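Local structure of aminotransferase (Psychrobacter arcticus 273-4, 3IF2) at residues Y248-P253 / A260-D265. The protein probably transfers amino groups between amino acids and keto acids, perhaps valine and pyruvate, with pyridoxal 5'-phosphate as its cofactor. Numbering follows the deposited sequence.
With PLP (pyridoxal-5'-phosphate), chain C.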
ATOM      1  N   TYR A 248      12.924  -2.788  14.470  1.00 38.30           N
ATOM      2  CA  TYR A 248      14.168  -3.511  14.837  1.00 37.24           C
ATOM      3  C   TYR A 248      14.147  -4.160  16.220  1.00 37.47           C
ATOM      4  O   TYR A 248      15.155  -4.749  16.629  1.00 37.44           O
ATOM      5  CB  TYR A 248      15.360  -2.515  14.826  1.00 36.50           C
ATOM      6  CG  TYR A 248      15.586  -1.792  13.518  1.00 35.43           C
ATOM      7  CD1 TYR A 248      16.247  -2.402  12.452  1.00 35.44           C
ATOM      8  CD2 TYR A 248      15.132  -0.489  13.341  1.00 35.41           C
ATOM      9  CE1 TYR A 248      16.439  -1.712  11.211  1.00 35.19           C
ATOM     10  CE2 TYR A 248      15.308   0.190  12.131  1.00 35.15           C
ATOM     11  CZ  TYR A 248      15.961  -0.418  11.068  1.00 34.94           C
ATOM     12  OH  TYR A 248      16.140   0.283   9.882  1.00 36.61           O
ATOM     13  N   GLY A 249      13.012  -4.076  16.923  1.00 37.87           N
ATOM     14  CA  GLY A 249      12.900  -4.489  18.306  1.00 38.59           C
ATOM     15  C   GLY A 249      12.335  -5.845  18.594  1.00 39.51           C
ATOM     16  O   GLY A 249      12.310  -6.715  17.732  1.00 39.85           O
HETATM   17  N   MSE A 250      11.876  -6.001  19.834  1.00 41.06           N
HETATM   18  CA  MSE A 250      11.308  -7.257  20.319  1.00 41.99           C
HETATM   19  C   MSE A 250       9.887  -7.442  19.796  1.00 43.14           C
HETATM   20  O   MSE A 250       9.210  -6.438  19.470  1.00 44.57           O
HETATM   21  CB  MSE A 250      11.216  -7.253  21.839  1.00 41.80           C
HETATM   22  CG  MSE A 250      12.526  -7.102  22.557  1.00 41.78           C
HETATM   23 SE   MSE A 250      12.246  -6.281  24.261  0.75 41.04          SE
HETATM   24  CE  MSE A 250      11.578  -4.530  23.623  1.00 38.59           C
ATOM     25  N   PRO A 251       9.441  -8.712  19.655  1.00 42.75           N
ATOM     26  CA  PRO A 251      10.157  -9.996  19.830  1.00 41.98           C
ATOM     27  C   PRO A 251      10.940 -10.444  18.564  1.00 40.48           C
ATOM     28  O   PRO A 251      11.741 -11.362  18.651  1.00 40.48           O
ATOM     29  CB  PRO A 251       9.031 -10.986  20.122  1.00 42.92           C
ATOM     30  CG  PRO A 251       7.797 -10.364  19.461  1.00 43.10           C
ATOM     31  CD  PRO A 251       8.031  -8.912  19.260  1.00 43.02           C
ATOM     32  N   PHE A 252      10.642  -9.853  17.408  1.00 39.22           N
ATOM     33  CA  PHE A 252      11.352 -10.092  16.147  1.00 38.59           C
ATOM     34  C   PHE A 252      11.456  -8.754  15.434  1.00 37.31           C
ATOM     35  O   PHE A 252      10.503  -8.010  15.448  1.00 37.20           O
ATOM     36  CB  PHE A 252      10.640 -11.137  15.245  1.00 39.01           C
ATOM     37  CG  PHE A 252       9.153 -10.887  15.030  1.00 38.67           C
ATOM     38  CD1 PHE A 252       8.701 -10.014  14.043  1.00 38.15           C
ATOM     39  CD2 PHE A 252       8.210 -11.561  15.797  1.00 38.61           C
ATOM     40  CE1 PHE A 252       7.328  -9.770  13.858  1.00 38.23           C
ATOM     41  CE2 PHE A 252       6.824 -11.332  15.602  1.00 39.07           C
ATOM     42  CZ  PHE A 252       6.392 -10.428  14.630  1.00 38.26           C
ATOM     43  N   PRO A 253      12.609  -8.430  14.826  1.00 36.70           N
ATOM     44  CA  PRO A 253      13.854  -9.188  14.707  1.00 36.02           C
ATOM     45  C   PRO A 253      14.733  -9.193  15.956  1.00 34.39           C
ATOM     46  O   PRO A 253      15.786  -9.809  15.916  1.00 32.98           O
ATOM     47  CB  PRO A 253      14.558  -8.506  13.528  1.00 36.32           C
ATOM     48  CG  PRO A 253      14.168  -7.086  13.668  1.00 36.68           C
ATOM     49  CD  PRO A 253      12.784  -7.068  14.303  1.00 36.84           C
ATOM     50  N   ALA A 260      15.724  -4.512  27.988  1.00 47.36           N
ATOM     51  CA  ALA A 260      14.450  -3.822  27.676  1.00 46.20           C
ATOM     52  C   ALA A 260      13.241  -4.742  27.788  1.00 45.39           C
ATOM     53  O   ALA A 260      13.374  -5.954  27.654  1.00 44.69           O
ATOM     54  CB  ALA A 260      14.501  -3.215  26.266  1.00 45.93           C
ATOM     55  N   HIS A 261      12.073  -4.154  28.032  1.00 44.96           N
ATOM     56  CA  HIS A 261      10.816  -4.892  28.094  1.00 45.54           C
ATOM     57  C   HIS A 261       9.810  -4.375  27.062  1.00 44.30           C
ATOM     58  O   HIS A 261       9.708  -3.177  26.858  1.00 44.52           O
ATOM     59  CB  HIS A 261      10.224  -4.848  29.496  1.00 47.16           C
ATOM     60  CG  HIS A 261      11.099  -5.483  30.522  1.00 49.73           C
ATOM     61  ND1 HIS A 261      11.253  -4.972  31.796  1.00 51.13           N
ATOM     62  CD2 HIS A 261      11.927  -6.555  30.441  1.00 51.06           C
ATOM     63  CE1 HIS A 261      12.095  -5.734  32.472  1.00 51.99           C
ATOM     64  NE2 HIS A 261      12.528  -6.694  31.668  1.00 52.10           N
ATOM     65  N   LEU A 262       9.105  -5.293  26.392  1.00 43.07           N
ATOM     66  CA  LEU A 262       8.057  -4.944  25.437  1.00 42.09           C
ATOM     67  C   LEU A 262       6.774  -4.962  26.253  1.00 41.24           C
ATOM     68  O   LEU A 262       6.375  -6.024  26.751  1.00 40.82           O
ATOM     69  CB  LEU A 262       7.973  -5.953  24.286  1.00 41.85           C
ATOM     70  CG  LEU A 262       6.994  -5.613  23.148  1.00 41.67           C
ATOM     71  CD1 LEU A 262       7.455  -4.370  22.384  1.00 39.90           C
ATOM     72  CD2 LEU A 262       6.840  -6.810  22.194  1.00 41.24           C
ATOM     73  N   ASN A 263       6.165  -3.784  26.423  1.00 40.36           N
ATOM     74  CA  ASN A 263       4.901  -3.624  27.145  1.00 39.28           C
ATOM     75  C   ASN A 263       3.789  -3.096  26.238  1.00 38.41           C
ATOM     76  O   ASN A 263       4.047  -2.483  25.196  1.00 37.91           O
ATOM     77  CB  ASN A 263       5.078  -2.689  28.344  1.00 39.80           C
ATOM     78  CG  ASN A 263       5.841  -3.332  29.501  1.00 39.97           C
ATOM     79  OD1 ASN A 263       6.837  -2.780  29.963  1.00 40.27           O
ATOM     80  ND2 ASN A 263       5.379  -4.486  29.971  1.00 38.98           N
ATOM     81  N   TRP A 264       2.553  -3.351  26.668  1.00 38.14           N
ATOM     82  CA  TRP A 264       1.355  -2.936  25.965  1.00 37.43           C
ATOM     83  C   TRP A 264       0.142  -2.811  26.896  1.00 37.32           C
ATOM     84  O   TRP A 264       0.057  -3.466  27.946  1.00 36.45           O
ATOM     85  CB  TRP A 264       1.035  -3.952  24.855  1.00 37.68           C
ATOM     86  CG  TRP A 264      -0.140  -3.561  23.992  1.00 37.17           C
ATOM     87  CD1 TRP A 264      -0.129  -2.754  22.901  1.00 36.76           C
ATOM     88  CD2 TRP A 264      -1.503  -3.925  24.206  1.00 36.27           C
ATOM     89  NE1 TRP A 264      -1.399  -2.613  22.403  1.00 36.49           N
ATOM     90  CE2 TRP A 264      -2.262  -3.320  23.194  1.00 36.35           C
ATOM     91  CE3 TRP A 264      -2.159  -4.695  25.168  1.00 35.80           C
ATOM     92  CZ2 TRP A 264      -3.652  -3.467  23.116  1.00 36.05           C
ATOM     93  CZ3 TRP A 264      -3.537  -4.850  25.077  1.00 35.42           C
ATOM     94  CH2 TRP A 264      -4.263  -4.243  24.063  1.00 35.18           C
ATOM     95  N   ASP A 265      -0.762  -1.914  26.495  1.00 37.24           N
ATOM     96  CA  ASP A 265      -2.087  -1.720  27.097  1.00 36.68           C
ATOM     97  C   ASP A 265      -2.982  -1.029  26.040  1.00 37.13           C
ATOM     98  O   ASP A 265      -2.492  -0.726  24.937  1.00 37.57           O
ATOM     99  CB  ASP A 265      -2.020  -0.976  28.443  1.00 36.36           C
ATOM    100  CG  ASP A 265      -1.557   0.483  28.329  1.00 36.58           C
ATOM    101  OD1 ASP A 265      -1.573   1.105  27.228  1.00 35.38           O
ATOM    102  OD2 ASP A 265      -1.186   1.020  29.398  1.00 36.33           O
TER
HETATM  103  N1  PLP C 500      10.703   1.982  11.406  1.00 49.48           N
HETATM  104  C2  PLP C 500      12.060   2.225  11.387  1.00 50.57           C
HETATM  105  C2A PLP C 500      12.703   2.673  12.661  1.00 50.11           C
HETATM  106  C3  PLP C 500      12.792   2.032  10.193  1.00 51.41           C
HETATM  107  O3  PLP C 500      14.141   2.257  10.130  1.00 50.06           O
HETATM  108  C4  PLP C 500      12.124   1.616   9.017  1.00 52.20           C
HETATM  109  C4A PLP C 500      12.903   1.693   7.709  1.00 53.42           C
HETATM  110  O4A PLP C 500      12.916   0.752   6.906  1.00 54.71           O
HETATM  111  C5  PLP C 500      10.710   1.376   9.066  1.00 50.64           C
HETATM  112  C6  PLP C 500      10.034   1.570  10.285  1.00 49.70           C
HETATM  113  C5A PLP C 500       9.876   0.962   7.837  1.00 48.52           C
HETATM  114  O4P PLP C 500       9.829  -0.433   7.622  1.00 45.22           O
HETATM  115  P   PLP C 500       8.770  -1.073   6.601  1.00 40.81           P
HETATM  116  O1P PLP C 500       7.784  -0.188   5.879  1.00 40.33           O
HETATM  117  O2P PLP C 500       8.021  -1.996   7.503  1.00 40.66           O
HETATM  118  O3P PLP C 500       9.589  -1.779   5.594  1.00 38.75           O
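Met250, a selenomethionine, and Pro251 pack against Ala260 and Leu262 in an apolar contact within one long loop, which leaves strand 242-245 of the large mixed sheet of the class I and II aminotransferase fold beside the cofactor and returns to strand 268-273. Met250 lies alongside the backbone from Ala260 to Leu262. Its chain bends at chi3 (-64°), which turns the methyl group toward Leu262: CE of Met250 lies 3.9 Å from CB of Leu262, while SE of Met250 rests 3.6 Å from the backbone O of Ala260. CB of Ala260 meets the same methyl, CE of Met250, at 4.2 Å. With CG of Leu262 anti to its backbone N (chi1 -174°), the branched end of this side chain reaches the Met250-Pro251 junction, a cis peptide. There CD2 of Leu262 touches CD of Pro251 at 3.8 Å and O of Met250 at 3.6 Å.

At the start of the loop, Tyr248 serves the pyridoxal phosphate site. Its OH shares a hydrogen bond with O3 of the cofactor at 2.8 Å, O3 lying near the ring plane at the tyrosine's edge; a weak bond also links this hydroxyl to NZ of Lys276. A phenylalanine in place of Tyr248 would probably leave O3 of the cofactor without this hydroxyl partner and take away the weak bond to Lys276. Asn217 touches Tyr248, and its ND2 is itself hydrogen-bonded to the cofactor.

Backbone bonds from His261 to the side chains of Arg214 and Asp225 tie the returning part of the loop to the segment after strand 207-213 and to helix 225-237. Farther inward, Pro251 and Leu262 both meet Tyr100 of helix 86-100 and Phe272 of strand 268-273, so the Pro251-Leu262 end of the contact lies between that helix and the sheet, while Met250 and Ala260 stay partly exposed.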